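Local structure of tripeptidase (Staphylococcus aureus subsp. aureus, 3RZA) at residues P218-I232 / F251-V264. The protein is probably a metal-dependent tripeptidase of the M20 family that hydrolyses short peptides, and carries zinc and calcium ions. Sequence-based numbering, arbitrary orientation.
Sequences PKEGVSAINIAAKAI and FHGGSATNIVADEV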
ATOM      1  N   PRO A 218      -8.415 -17.960 -11.600  1.00 24.65           N
ATOM      2  CA  PRO A 218      -8.029 -16.622 -12.037  1.00 25.95           C
ATOM      3  C   PRO A 218      -8.676 -16.130 -13.356  1.00 25.55           C
ATOM      4  O   PRO A 218      -8.850 -14.929 -13.507  1.00 25.38           O
ATOM      5  CB  PRO A 218      -6.515 -16.745 -12.199  1.00 25.68           C
ATOM      6  CG  PRO A 218      -6.313 -18.177 -12.510  1.00 24.69           C
ATOM      7  CD  PRO A 218      -7.279 -18.902 -11.717  1.00 25.84           C
ATOM      8  N   LYS A 219      -9.051 -17.042 -14.263  1.00 28.66           N
ATOM      9  CA  LYS A 219      -9.855 -16.677 -15.479  1.00 30.43           C
ATOM     10  C   LYS A 219     -11.207 -16.003 -15.159  1.00 29.25           C
ATOM     11  O   LYS A 219     -11.712 -15.260 -15.980  1.00 27.60           O
ATOM     12  CB  LYS A 219     -10.130 -17.895 -16.394  1.00 33.21           C
ATOM     13  CG  LYS A 219      -8.892 -18.559 -17.045  1.00 39.98           C
ATOM     14  CD  LYS A 219      -8.229 -17.661 -18.116  1.00 48.80           C
ATOM     15  CE  LYS A 219      -7.501 -18.485 -19.206  1.00 55.18           C
ATOM     16  NZ  LYS A 219      -6.481 -17.672 -19.975  1.00 54.66           N
ATOM     17  N   GLU A 220     -11.774 -16.239 -13.971  1.00 28.59           N
ATOM     18  CA  GLU A 220     -13.025 -15.552 -13.562  1.00 28.13           C
ATOM     19  C   GLU A 220     -12.794 -14.052 -13.236  1.00 25.30           C
ATOM     20  O   GLU A 220     -13.752 -13.309 -13.134  1.00 26.08           O
ATOM     21  CB  GLU A 220     -13.688 -16.217 -12.334  1.00 29.28           C
ATOM     22  CG  GLU A 220     -13.818 -17.764 -12.318  1.00 37.61           C
ATOM     23  CD  GLU A 220     -14.942 -18.290 -13.176  1.00 48.84           C
ATOM     24  OE1 GLU A 220     -15.110 -17.828 -14.334  1.00 49.11           O
ATOM     25  OE2 GLU A 220     -15.645 -19.212 -12.695  1.00 61.33           O
ATOM     26  N   GLY A 221     -11.538 -13.636 -13.038  1.00 23.06           N
ATOM     27  CA  GLY A 221     -11.201 -12.265 -12.663  1.00 22.61           C
ATOM     28  C   GLY A 221     -10.261 -11.597 -13.638  1.00 21.29           C
ATOM     29  O   GLY A 221      -9.946 -12.131 -14.708  1.00 22.61           O
ATOM     30  N   VAL A 222      -9.882 -10.387 -13.275  1.00 21.32           N
ATOM     31  CA  VAL A 222      -8.937  -9.549 -14.011  1.00 22.10           C
ATOM     32  C   VAL A 222      -8.124  -8.835 -12.926  1.00 19.17           C
ATOM     33  O   VAL A 222      -8.701  -8.120 -12.094  1.00 20.90           O
ATOM     34  CB  VAL A 222      -9.678  -8.517 -14.927  1.00 23.15           C
ATOM     35  CG1 VAL A 222      -8.693  -7.639 -15.664  1.00 24.65           C
ATOM     36  CG2 VAL A 222     -10.612  -9.227 -15.935  1.00 24.40           C
ATOM     37  N   SER A 223      -6.816  -9.097 -12.866  1.00 17.21           N
ATOM     38  CA  SER A 223      -5.972  -8.518 -11.831  1.00 16.48           C
ATOM     39  C   SER A 223      -5.630  -7.067 -12.171  1.00 18.06           C
ATOM     40  O   SER A 223      -5.043  -6.825 -13.217  1.00 19.09           O
ATOM     41  CB  SER A 223      -4.681  -9.291 -11.666  1.00 16.39           C
ATOM     42  OG  SER A 223      -3.928  -8.710 -10.616  1.00 15.72           O
ATOM     43  N   ALA A 224      -5.992  -6.121 -11.287  1.00 14.90           N
ATOM     44  CA  ALA A 224      -5.545  -4.731 -11.398  1.00 15.35           C
ATOM     45  C   ALA A 224      -4.036  -4.571 -11.161  1.00 15.23           C
ATOM     46  O   ALA A 224      -3.436  -3.654 -11.700  1.00 17.29           O
ATOM     47  CB  ALA A 224      -6.345  -3.815 -10.419  1.00 13.92           C
ATOM     48  N   ILE A 225      -3.430  -5.456 -10.359  1.00 17.62           N
ATOM     49  CA  ILE A 225      -1.951  -5.459 -10.165  1.00 16.14           C
ATOM     50  C   ILE A 225      -1.227  -5.791 -11.476  1.00 16.15           C
ATOM     51  O   ILE A 225      -0.358  -5.005 -11.905  1.00 13.77           O
ATOM     52  CB  ILE A 225      -1.501  -6.406  -9.044  1.00 16.42           C
ATOM     53  CG1 ILE A 225      -1.908  -5.842  -7.683  1.00 18.40           C
ATOM     54  CG2 ILE A 225       0.020  -6.650  -9.102  1.00 17.94           C
ATOM     55  CD1 ILE A 225      -1.764  -6.868  -6.511  1.00 17.18           C
ATOM     56  N   ASN A 226      -1.637  -6.885 -12.141  1.00 13.95           N
ATOM     57  CA  ASN A 226      -1.058  -7.244 -13.463  1.00 16.64           C
ATOM     58  C   ASN A 226      -1.218  -6.129 -14.490  1.00 15.91           C
ATOM     59  O   ASN A 226      -0.282  -5.827 -15.194  1.00 16.65           O
ATOM     60  CB  ASN A 226      -1.649  -8.544 -14.031  1.00 16.33           C
ATOM     61  CG  ASN A 226      -1.336  -9.757 -13.171  1.00 22.37           C
ATOM     62  OD1 ASN A 226      -0.780  -9.636 -12.072  1.00 23.98           O
ATOM     63  ND2 ASN A 226      -1.684 -10.928 -13.665  1.00 23.16           N
ATOM     64  N   ILE A 227      -2.410  -5.527 -14.551  1.00 17.09           N
ATOM     65  CA  ILE A 227      -2.687  -4.431 -15.492  1.00 18.45           C
ATOM     66  C   ILE A 227      -1.779  -3.216 -15.265  1.00 17.80           C
ATOM     67  O   ILE A 227      -1.169  -2.710 -16.215  1.00 15.11           O
ATOM     68  CB  ILE A 227      -4.153  -3.935 -15.398  1.00 18.26           C
ATOM     69  CG1 ILE A 227      -5.106  -4.959 -15.998  1.00 19.09           C
ATOM     70  CG2 ILE A 227      -4.312  -2.594 -16.147  1.00 14.58           C
ATOM     71  CD1 ILE A 227      -6.580  -4.654 -15.716  1.00 17.93           C
ATOM     72  N   ALA A 228      -1.725  -2.771 -14.000  1.00 17.79           N
ATOM     73  CA  ALA A 228      -0.930  -1.631 -13.555  1.00 17.53           C
ATOM     74  C   ALA A 228       0.562  -1.849 -13.777  1.00 18.38           C
ATOM     75  O   ALA A 228       1.247  -0.932 -14.256  1.00 20.91           O
ATOM     76  CB  ALA A 228      -1.209  -1.336 -12.063  1.00 16.51           C
ATOM     77  N   ALA A 229       1.042  -3.066 -13.488  1.00 16.16           N
ATOM     78  CA  ALA A 229       2.428  -3.473 -13.773  1.00 16.88           C
ATOM     79  C   ALA A 229       2.733  -3.497 -15.265  1.00 18.12           C
ATOM     80  O   ALA A 229       3.771  -2.988 -15.694  1.00 15.91           O
ATOM     81  CB  ALA A 229       2.735  -4.828 -13.160  1.00 15.20           C
ATOM     82  N   LYS A 230       1.831  -4.075 -16.052  1.00 19.53           N
ATOM     83  CA  LYS A 230       2.004  -4.094 -17.494  1.00 19.81           C
ATOM     84  C   LYS A 230       2.001  -2.678 -18.079  1.00 20.53           C
ATOM     85  O   LYS A 230       2.876  -2.365 -18.889  1.00 17.59           O
ATOM     86  CB  LYS A 230       0.963  -4.997 -18.182  1.00 21.69           C
ATOM     87  CG  LYS A 230       1.292  -6.466 -18.046  1.00 21.89           C
ATOM     88  CD  LYS A 230       0.202  -7.355 -18.614  1.00 23.66           C
ATOM     89  CE  LYS A 230       0.674  -8.807 -18.684  1.00 27.93           C
ATOM     90  NZ  LYS A 230      -0.299  -9.717 -19.312  1.00 30.07           N
ATOM     91  N   ALA A 231       1.085  -1.809 -17.609  1.00 18.19           N
ATOM     92  CA  ALA A 231       1.034  -0.408 -18.079  1.00 17.62           C
ATOM     93  C   ALA A 231       2.372   0.322 -17.860  1.00 19.63           C
ATOM     94  O   ALA A 231       2.916   0.916 -18.798  1.00 21.32           O
ATOM     95  CB  ALA A 231      -0.093   0.347 -17.418  1.00 14.71           C
ATOM     96  N   ILE A 232       2.916   0.177 -16.651  1.00 20.82           N
ATOM     97  CA  ILE A 232       4.220   0.729 -16.260  1.00 21.37           C
ATOM     98  C   ILE A 232       5.383   0.202 -17.114  1.00 22.08           C
ATOM     99  O   ILE A 232       6.265   0.996 -17.494  1.00 24.20           O
ATOM    100  CB  ILE A 232       4.530   0.471 -14.758  1.00 19.13           C
ATOM    101  CG1 ILE A 232       3.631   1.310 -13.863  1.00 17.74           C
ATOM    102  CG2 ILE A 232       5.994   0.773 -14.434  1.00 18.58           C
ATOM    103  CD1 ILE A 232       3.769   0.907 -12.358  1.00 15.38           C
ATOM    104  N   PHE A 251       2.497   2.950  -5.566  1.00 17.51           N
ATOM    105  CA  PHE A 251       1.759   1.870  -6.211  1.00 17.57           C
ATOM    106  C   PHE A 251       1.229   1.051  -5.056  1.00 19.24           C
ATOM    107  O   PHE A 251       2.016   0.461  -4.312  1.00 20.91           O
ATOM    108  CB  PHE A 251       2.711   1.070  -7.108  1.00 18.02           C
ATOM    109  CG  PHE A 251       2.046  -0.041  -7.980  1.00 16.70           C
ATOM    110  CD1 PHE A 251       1.144  -0.990  -7.462  1.00 22.74           C
ATOM    111  CD2 PHE A 251       2.465  -0.205  -9.291  1.00 22.18           C
ATOM    112  CE1 PHE A 251       0.664  -2.011  -8.239  1.00 19.37           C
ATOM    113  CE2 PHE A 251       1.952  -1.223 -10.091  1.00 23.48           C
ATOM    114  CZ  PHE A 251       1.050  -2.126  -9.553  1.00 23.22           C
ATOM    115  N   HIS A 252      -0.103   1.017  -4.907  1.00 18.34           N
ATOM    116  CA  HIS A 252      -0.753   0.307  -3.815  1.00 18.67           C
ATOM    117  C   HIS A 252      -1.989  -0.420  -4.306  1.00 18.28           C
ATOM    118  O   HIS A 252      -2.890   0.197  -4.877  1.00 17.54           O
ATOM    119  CB  HIS A 252      -1.117   1.284  -2.693  1.00 18.33           C
ATOM    120  CG  HIS A 252       0.074   1.818  -1.964  1.00 23.95           C
ATOM    121  ND1 HIS A 252       0.708   1.115  -0.960  1.00 27.86           N
ATOM    122  CD2 HIS A 252       0.784   2.961  -2.127  1.00 25.10           C
ATOM    123  CE1 HIS A 252       1.744   1.811  -0.527  1.00 23.28           C
ATOM    124  NE2 HIS A 252       1.816   2.930  -1.227  1.00 24.42           N
ATOM    125  N   GLY A 253      -2.061  -1.718  -4.046  1.00 19.48           N
ATOM    126  CA  GLY A 253      -3.277  -2.464  -4.325  1.00 19.82           C
ATOM    127  C   GLY A 253      -3.277  -3.867  -3.781  1.00 20.12           C
ATOM    128  O   GLY A 253      -2.215  -4.455  -3.549  1.00 17.47           O
ATOM    129  N   GLY A 254      -4.485  -4.372  -3.539  1.00 20.77           N
ATOM    130  CA  GLY A 254      -4.722  -5.744  -3.191  1.00 23.02           C
ATOM    131  C   GLY A 254      -4.757  -5.984  -1.704  1.00 25.57           C
ATOM    132  O   GLY A 254      -4.009  -5.364  -0.951  1.00 28.80           O
ATOM    133  N   SER A 255      -5.588  -6.944  -1.296  1.00 28.61           N
ATOM    134  CA  SER A 255      -5.871  -7.245   0.122  1.00 29.32           C
ATOM    135  C   SER A 255      -5.413  -8.625   0.586  1.00 28.26           C
ATOM    136  O   SER A 255      -5.209  -8.820   1.795  1.00 29.30           O
ATOM    137  CB  SER A 255      -7.380  -7.150   0.365  1.00 31.95           C
ATOM    138  OG  SER A 255      -8.085  -8.124  -0.413  1.00 36.32           O
ATOM    139  N   ALA A 256      -5.320  -9.604  -0.328  1.00 23.49           N
ATOM    140  CA  ALA A 256      -5.030 -10.976   0.082  1.00 21.03           C
ATOM    141  C   ALA A 256      -4.435 -11.814  -1.051  1.00 19.82           C
ATOM    142  O   ALA A 256      -4.796 -11.649  -2.241  1.00 21.92           O
ATOM    143  CB  ALA A 256      -6.331 -11.654   0.664  1.00 19.94           C
ATOM    144  N   THR A 257      -3.549 -12.730  -0.687  1.00 19.47           N
ATOM    145  CA  THR A 257      -2.870 -13.602  -1.679  1.00 20.00           C
ATOM    146  C   THR A 257      -3.823 -14.505  -2.457  1.00 19.62           C
ATOM    147  O   THR A 257      -3.606 -14.745  -3.646  1.00 20.46           O
ATOM    148  CB  THR A 257      -1.742 -14.433  -1.039  1.00 19.10           C
ATOM    149  OG1 THR A 257      -2.263 -15.212   0.039  1.00 22.04           O
ATOM    150  CG2 THR A 257      -0.652 -13.506  -0.524  1.00 20.85           C
ATOM    151  N   ASN A 258      -4.915 -14.918  -1.810  1.00 19.17           N
ATOM    152  CA  ASN A 258      -5.910 -15.833  -2.399  1.00 19.43           C
ATOM    153  C   ASN A 258      -7.067 -15.164  -3.165  1.00 20.02           C
ATOM    154  O   ASN A 258      -8.005 -15.866  -3.582  1.00 17.72           O
ATOM    155  CB  ASN A 258      -6.470 -16.783  -1.318  1.00 21.24           C
ATOM    156  CG  ASN A 258      -7.351 -16.071  -0.285  1.00 26.33           C
ATOM    157  OD1 ASN A 258      -7.132 -14.907   0.040  1.00 23.87           O
ATOM    158  ND2 ASN A 258      -8.331 -16.787   0.247  1.00 29.62           N
ATOM    159  N   ILE A 259      -6.978 -13.841  -3.379  1.00 17.89           N
ATOM    160  CA  ILE A 259      -7.984 -13.069  -4.126  1.00 19.42           C
ATOM    161  C   ILE A 259      -7.314 -12.356  -5.292  1.00 18.18           C
ATOM    162  O   ILE A 259      -6.274 -11.723  -5.104  1.00 20.36           O
ATOM    163  CB  ILE A 259      -8.667 -12.025  -3.170  1.00 20.42           C
ATOM    164  CG1 ILE A 259      -9.441 -12.745  -2.055  1.00 25.14           C
ATOM    165  CG2 ILE A 259      -9.590 -11.087  -3.944  1.00 26.09           C
ATOM    166  CD1 ILE A 259     -10.554 -13.699  -2.548  1.00 25.04           C
ATOM    167  N   VAL A 260      -7.894 -12.459  -6.494  1.00 20.44           N
ATOM    168  CA  VAL A 260      -7.451 -11.645  -7.636  1.00 18.59           C
ATOM    169  C   VAL A 260      -7.743 -10.166  -7.275  1.00 19.93           C
ATOM    170  O   VAL A 260      -8.882  -9.829  -6.925  1.00 21.98           O
ATOM    171  CB  VAL A 260      -8.132 -12.061  -9.000  1.00 20.58           C
ATOM    172  CG1 VAL A 260      -7.672 -11.143 -10.164  1.00 19.63           C
ATOM    173  CG2 VAL A 260      -7.821 -13.508  -9.359  1.00 15.94           C
ATOM    174  N   ALA A 261      -6.691  -9.327  -7.286  1.00 17.39           N
ATOM    175  CA  ALA A 261      -6.776  -7.921  -6.849  1.00 18.45           C
ATOM    176  C   ALA A 261      -7.588  -7.106  -7.835  1.00 16.81           C
ATOM    177  O   ALA A 261      -7.268  -7.088  -9.020  1.00 18.96           O
ATOM    178  CB  ALA A 261      -5.344  -7.305  -6.720  1.00 16.86           C
ATOM    179  N   ASP A 262      -8.635  -6.440  -7.361  1.00 19.28           N
ATOM    180  CA  ASP A 262      -9.516  -5.656  -8.263  1.00 19.98           C
ATOM    181  C   ASP A 262      -9.293  -4.129  -8.244  1.00 19.27           C
ATOM    182  O   ASP A 262     -10.055  -3.408  -8.915  1.00 19.73           O
ATOM    183  CB  ASP A 262     -10.995  -5.996  -8.028  1.00 20.19           C
ATOM    184  CG  ASP A 262     -11.536  -5.479  -6.700  1.00 24.09           C
ATOM    185  OD1 ASP A 262     -10.751  -5.042  -5.844  1.00 25.31           O
ATOM    186  OD2 ASP A 262     -12.769  -5.566  -6.505  1.00 33.06           O
ATOM    187  N   GLU A 263      -8.288  -3.648  -7.508  1.00 16.50           N
ATOM    188  CA  GLU A 263      -7.992  -2.221  -7.438  1.00 18.55           C
ATOM    189  C   GLU A 263      -6.547  -1.915  -7.136  1.00 17.43           C
ATOM    190  O   GLU A 263      -5.993  -2.439  -6.174  1.00 20.80           O
ATOM    191  CB  GLU A 263      -8.864  -1.526  -6.399  1.00 18.48           C
ATOM    192  CG  GLU A 263      -8.561  -0.012  -6.219  1.00 22.07           C
ATOM    193  CD  GLU A 263      -9.660   0.753  -5.494  1.00 27.04           C
ATOM    194  OE1 GLU A 263     -10.692   0.159  -5.194  1.00 31.09           O
ATOM    195  OE2 GLU A 263      -9.492   1.958  -5.222  1.00 26.25           O
ATOM    196  N   VAL A 264      -5.993  -0.977  -7.904  1.00 17.34           N
ATOM    197  CA  VAL A 264      -4.678  -0.420  -7.663  1.00 18.78           C
ATOM    198  C   VAL A 264      -4.749   1.087  -7.822  1.00 19.67           C
ATOM    199  O   VAL A 264      -5.328   1.583  -8.797  1.00 18.56           O
ATOM    200  CB  VAL A 264      -3.660  -0.990  -8.668  1.00 18.09           C
ATOM    201  CG1 VAL A 264      -2.354  -0.225  -8.607  1.00 18.74           C
ATOM    202  CG2 VAL A 264      -3.413  -2.454  -8.380  1.00 18.14           C
TER
HETATM  203  O   HOH W   1      -4.043 -10.255  -8.459  1.00 18.25           O
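Val-264 rises from its strand into the shallow trough between Ala-224 and Ala-228, whose small side chains leave a groove that the valine methyls fill. Val-264 CG2 reaches Ala-224 O at 3.5 Å and also lies against Ile-225, while CG1 leans on the methyl of Ala-228. That methyl is in turn a small knob beside the aromatic ring, Ala-228 CB touching Phe-251 CZ at 3.5 Å on an oblique line. A chi1 of -174° swings CG of Phe-251 away from its backbone N, and the ring stands up toward the helix and presents an edge: Ile-232 CD1 meets Phe-251 CD2 near the ring plane at 3.5 Å, and Ile-225 O faces the same rim at Phe-251 CZ. The side chain of Ile-225 turns from the ring and stretches its CG1-CD1 arm into a hollow floored by Ala-261, Ile-225 CD1 to Ala-261 CB being 3.6 Å, and bordered by Gly-253 O.

One direct hydrogen bond and a water bridge tie the start of the helix to Ala-261, beside a weak N-cap. Ala-224 N donates to Ala-261 O (2.8 Å, 164° at the hydrogen), tilted somewhat from the carbonyl plane. Ser-223 OG, lying over the first turn, accepts weak bonds from Ile-225 N and Asn-226 N, and gives its own proton to a water that also accepts from Ala-261 N. Beyond the cap, Val-260 CG1 nestles against Ser-223 N at 3.5 Å, and CG2 faces Pro-218.

Across the dimer, Phe-251 stacks on Phe-251 of the second subunit and the strands pair antiparallel, continuing the sheet. Helix-on-sheet packing of this kind, far from the metal ions, is characteristic of the alpha/beta dimerisation domain of M20 peptidases.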